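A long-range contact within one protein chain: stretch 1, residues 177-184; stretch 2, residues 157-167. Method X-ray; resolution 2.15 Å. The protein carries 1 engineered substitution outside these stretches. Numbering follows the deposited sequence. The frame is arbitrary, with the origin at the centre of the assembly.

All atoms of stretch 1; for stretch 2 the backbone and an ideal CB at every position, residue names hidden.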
# COMPACT_ATOMS: atom_id res chain seq x y z
N ILE A 177 -13.74 -21.27 6.20
CA ILE A 177 -13.16 -21.39 4.86
C ILE A 177 -12.03 -22.42 4.95
O ILE A 177 -11.23 -22.37 5.89
CB ILE A 177 -12.63 -20.03 4.28
CG1 ILE A 177 -13.76 -19.08 3.92
CG2 ILE A 177 -11.73 -20.25 3.04
CD1 ILE A 177 -13.33 -17.72 3.47
N SER A 178 -11.96 -23.34 3.95
CA SER A 178 -10.89 -24.33 3.77
C SER A 178 -10.51 -24.22 2.30
O SER A 178 -11.38 -23.95 1.47
CB SER A 178 -11.36 -25.76 4.09
OG SER A 178 -12.38 -26.16 3.20
N ARG A 179 -9.22 -24.33 1.98
CA ARG A 179 -8.79 -24.16 0.59
C ARG A 179 -7.49 -24.85 0.27
O ARG A 179 -6.61 -24.97 1.13
CB ARG A 179 -8.68 -22.66 0.22
CG ARG A 179 -7.52 -21.93 0.88
CD ARG A 179 -7.80 -20.44 0.91
NE ARG A 179 -6.59 -19.71 1.28
CZ ARG A 179 -6.38 -18.44 0.97
NH1 ARG A 179 -7.29 -17.75 0.31
NH2 ARG A 179 -5.25 -17.85 1.34
N ASN A 180 -7.38 -25.29 -1.00
CA ASN A 180 -6.18 -25.97 -1.47
C ASN A 180 -5.19 -24.93 -1.89
O ASN A 180 -5.59 -23.89 -2.40
CB ASN A 180 -6.49 -26.90 -2.64
CG ASN A 180 -7.31 -28.08 -2.24
OD1 ASN A 180 -8.51 -28.09 -2.42
ND2 ASN A 180 -6.71 -29.06 -1.61
N ILE A 181 -3.91 -25.20 -1.66
CA ILE A 181 -2.82 -24.29 -2.04
C ILE A 181 -1.87 -25.07 -2.93
O ILE A 181 -1.41 -26.13 -2.53
CB ILE A 181 -2.08 -23.64 -0.81
CG1 ILE A 181 -3.04 -22.87 0.13
CG2 ILE A 181 -0.86 -22.78 -1.25
CD1 ILE A 181 -3.65 -21.63 -0.43
N ASN A 182 -1.61 -24.57 -4.14
CA ASN A 182 -0.68 -25.19 -5.09
C ASN A 182 0.71 -24.85 -4.54
O ASN A 182 1.13 -23.71 -4.63
CB ASN A 182 -0.91 -24.57 -6.49
CG ASN A 182 0.00 -25.04 -7.60
OD1 ASN A 182 0.92 -25.84 -7.42
ND2 ASN A 182 -0.24 -24.54 -8.80
N ALA A 183 1.35 -25.81 -3.89
CA ALA A 183 2.67 -25.65 -3.26
C ALA A 183 3.81 -25.19 -4.20
O ALA A 183 4.77 -24.58 -3.73
CB ALA A 183 3.05 -26.94 -2.55
N ASN A 184 3.68 -25.44 -5.52
CA ASN A 184 4.69 -25.05 -6.51
C ASN A 184 4.79 -23.55 -6.71
O ASN A 184 5.89 -23.05 -6.90
CB ASN A 184 4.48 -25.77 -7.86
CG ASN A 184 4.64 -27.29 -7.79
OD1 ASN A 184 3.79 -28.04 -8.27
ND2 ASN A 184 5.72 -27.78 -7.20
N UNK A 157 1.09 -29.13 5.52
CA UNK A 157 2.34 -29.21 4.72
C UNK A 157 2.50 -30.49 3.96
O UNK A 157 2.13 -31.54 4.46
CB UNK A 157 3.56 -29.04 5.63
N UNK A 158 3.11 -30.40 2.76
CA UNK A 158 3.44 -31.55 1.91
C UNK A 158 4.84 -32.11 2.28
O UNK A 158 5.46 -31.63 3.24
CB UNK A 158 3.40 -31.15 0.43
N UNK A 159 5.35 -33.08 1.48
CA UNK A 159 6.67 -33.72 1.63
C UNK A 159 7.86 -32.75 1.62
O UNK A 159 8.87 -33.00 2.28
CB UNK A 159 6.86 -34.74 0.51
N UNK A 160 7.74 -31.64 0.87
CA UNK A 160 8.76 -30.60 0.74
C UNK A 160 8.60 -29.50 1.80
O UNK A 160 9.21 -28.43 1.66
CB UNK A 160 8.70 -29.99 -0.66
N UNK A 161 7.75 -29.76 2.83
CA UNK A 161 7.41 -28.83 3.92
C UNK A 161 6.87 -27.50 3.39
O UNK A 161 7.17 -26.43 3.93
CB UNK A 161 8.64 -28.57 4.79
N UNK A 162 6.08 -27.56 2.31
CA UNK A 162 5.44 -26.39 1.70
C UNK A 162 3.93 -26.46 1.97
O UNK A 162 3.38 -27.56 2.08
CB UNK A 162 5.72 -26.33 0.20
N UNK A 163 3.26 -25.29 2.09
CA UNK A 163 1.81 -25.18 2.37
C UNK A 163 0.98 -25.70 1.20
O UNK A 163 1.07 -25.17 0.09
CB UNK A 163 1.43 -23.73 2.67
N UNK A 164 0.18 -26.74 1.44
CA UNK A 164 -0.70 -27.30 0.41
C UNK A 164 -2.20 -27.12 0.74
O UNK A 164 -3.04 -27.30 -0.13
CB UNK A 164 -0.39 -28.79 0.23
N UNK A 165 -2.52 -26.72 1.99
CA UNK A 165 -3.89 -26.56 2.44
C UNK A 165 -3.99 -25.58 3.60
O UNK A 165 -3.11 -25.57 4.46
CB UNK A 165 -4.47 -27.92 2.85
N UNK A 166 -5.05 -24.76 3.63
CA UNK A 166 -5.32 -23.82 4.72
C UNK A 166 -6.75 -23.88 5.14
O UNK A 166 -7.65 -24.04 4.31
CB UNK A 166 -4.96 -22.39 4.31
N UNK A 167 -6.96 -23.72 6.45
CA UNK A 167 -8.27 -23.62 7.10
C UNK A 167 -8.25 -22.32 7.92
O UNK A 167 -7.29 -22.08 8.66
CB UNK A 167 -8.57 -24.84 7.98

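Position 157 has nothing of stretch 1 within 5.5 Å of its ideal CB. The contact sets no preference. It is Phe-157, which does not touch stretch 1.

Position 158 points its CB toward Ala-183, 5.2 Å from the ideal CB to Ala-183 CB. A tight turn follows, so a short polar side chain able to accept from backbone NH groups would suit: Asn, Asp, Ser or Thr. It is Asn-158, first residue of a type I turn ending at 161. Asn-158 OD1 accepts from the backbone N of 162 at 2.9 Å, and Asn-158 ND2 lies 3.2 Å from Ala-183 CB.

Positions 159, 160 and 161 carry the turn and make no contact with stretch 1. Many residues would fit 159 and 160. At 161 phi and psi are both positive (56/37), which favours Gly, Asn or Asp. The residues are Val-159, Asp-160 and Asn-161.

Position 162 points toward stretch 1, its ideal CB 3.9 Å from Ala-183 CB. A chain with an aliphatic start would pack there, whether or not its tip is polar. It is Lys-162, whose CB packs on Ala-183 CB at 3.9 Å.

Position 163 begins the strand and points sideways, 4.6 Å from its ideal CB to Ile-181 CG2. Val, Ile or Leu would suit. It is Val-163; its CG1 meets Ile-181 CG1 at 4.2 Å.

Position 164 points away overall, yet its ideal CB is 4.0 Å from Ile-181 O. Ser, Cys, Ala or Thr are among the candidates. It is Cys-164. Its backbone does the linking: Ile-181 N donates to Cys-164 O at 2.7 Å.

Position 165 lies on the sheet face of Ser-178 and Asn-180. A long or flat side chain could lie across both, so Tyr, Phe, Arg or Gln are plausible. It is Tyr-165. Its ring edge meets Asn-180, with CD1 3.4 Å from Asn-180 ND2, and its OH reaches Ser-178 CB at 3.4 Å.

Position 166 shares the other face with Arg-179, whose guanidinium offers donors. An acceptor on a flexible chain fits: Glu, Gln or Asp. It is Gln-166. Its OE1 accepts from Arg-179 NE and from Arg-179 NH2, both at 2.8 Å, near the guanidinium plane. The backbones pair too: Gln-166 N donates to Arg-179 O at 3.0 Å, and Arg-179 N to Gln-166 O at 2.8 Å.

Position 167 sits opposite Ser-178 in a non-hydrogen-bonded pair. Beta-branched residues suit its extended backbone. It is Val-167, with CG2 4.2 Å from Ser-178 CB.

Stretch 2 157-167: FNVDNKVCYQV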
# COMPACT_ATOMS: atom_id res chain seq x y z
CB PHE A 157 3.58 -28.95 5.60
CG PHE A 157 3.56 -27.60 6.26
CD1 PHE A 157 2.92 -27.41 7.49
CD2 PHE A 157 4.11 -26.49 5.63
CE1 PHE A 157 2.87 -26.16 8.09
CE2 PHE A 157 4.06 -25.23 6.23
CZ PHE A 157 3.43 -25.07 7.45
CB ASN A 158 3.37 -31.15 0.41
CG ASN A 158 4.41 -30.17 -0.06
OD1 ASN A 158 5.39 -29.86 0.62
ND2 ASN A 158 4.22 -29.65 -1.26
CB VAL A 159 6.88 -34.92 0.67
CG1 VAL A 159 5.95 -36.08 1.01
CG2 VAL A 159 6.73 -34.51 -0.80
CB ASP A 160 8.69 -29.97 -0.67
CG ASP A 160 8.64 -30.95 -1.83
OD1 ASP A 160 9.47 -31.89 -1.86
OD2 ASP A 160 7.78 -30.78 -2.72
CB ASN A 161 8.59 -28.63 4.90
CG ASN A 161 8.21 -28.08 6.25
OD1 ASN A 161 7.09 -28.28 6.74
ND2 ASN A 161 9.15 -27.40 6.89
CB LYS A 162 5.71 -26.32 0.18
CG LYS A 162 7.17 -26.03 -0.21
CD LYS A 162 7.42 -24.56 -0.49
CE LYS A 162 8.80 -24.29 -1.04
NZ LYS A 162 8.87 -24.52 -2.51
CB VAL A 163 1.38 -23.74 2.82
CG1 VAL A 163 -0.13 -23.67 3.12
CG2 VAL A 163 2.18 -23.28 4.03
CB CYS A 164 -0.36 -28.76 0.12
SG CYS A 164 -0.54 -29.87 1.55
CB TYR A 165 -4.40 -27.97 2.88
CG TYR A 165 -5.90 -28.12 2.91
CD1 TYR A 165 -6.63 -28.22 1.73
CD2 TYR A 165 -6.60 -28.18 4.12
CE1 TYR A 165 -8.02 -28.36 1.75
CE2 TYR A 165 -7.99 -28.31 4.15
CZ TYR A 165 -8.69 -28.43 2.96
OH TYR A 165 -10.04 -28.65 3.00
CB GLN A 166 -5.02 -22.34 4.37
CG GLN A 166 -3.62 -22.11 3.88
CD GLN A 166 -3.48 -20.67 3.53
OE1 GLN A 166 -4.30 -20.10 2.79
NE2 GLN A 166 -2.43 -20.07 4.05
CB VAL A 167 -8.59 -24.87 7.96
CG1 VAL A 167 -9.98 -24.76 8.58
CG2 VAL A 167 -8.45 -26.16 7.15
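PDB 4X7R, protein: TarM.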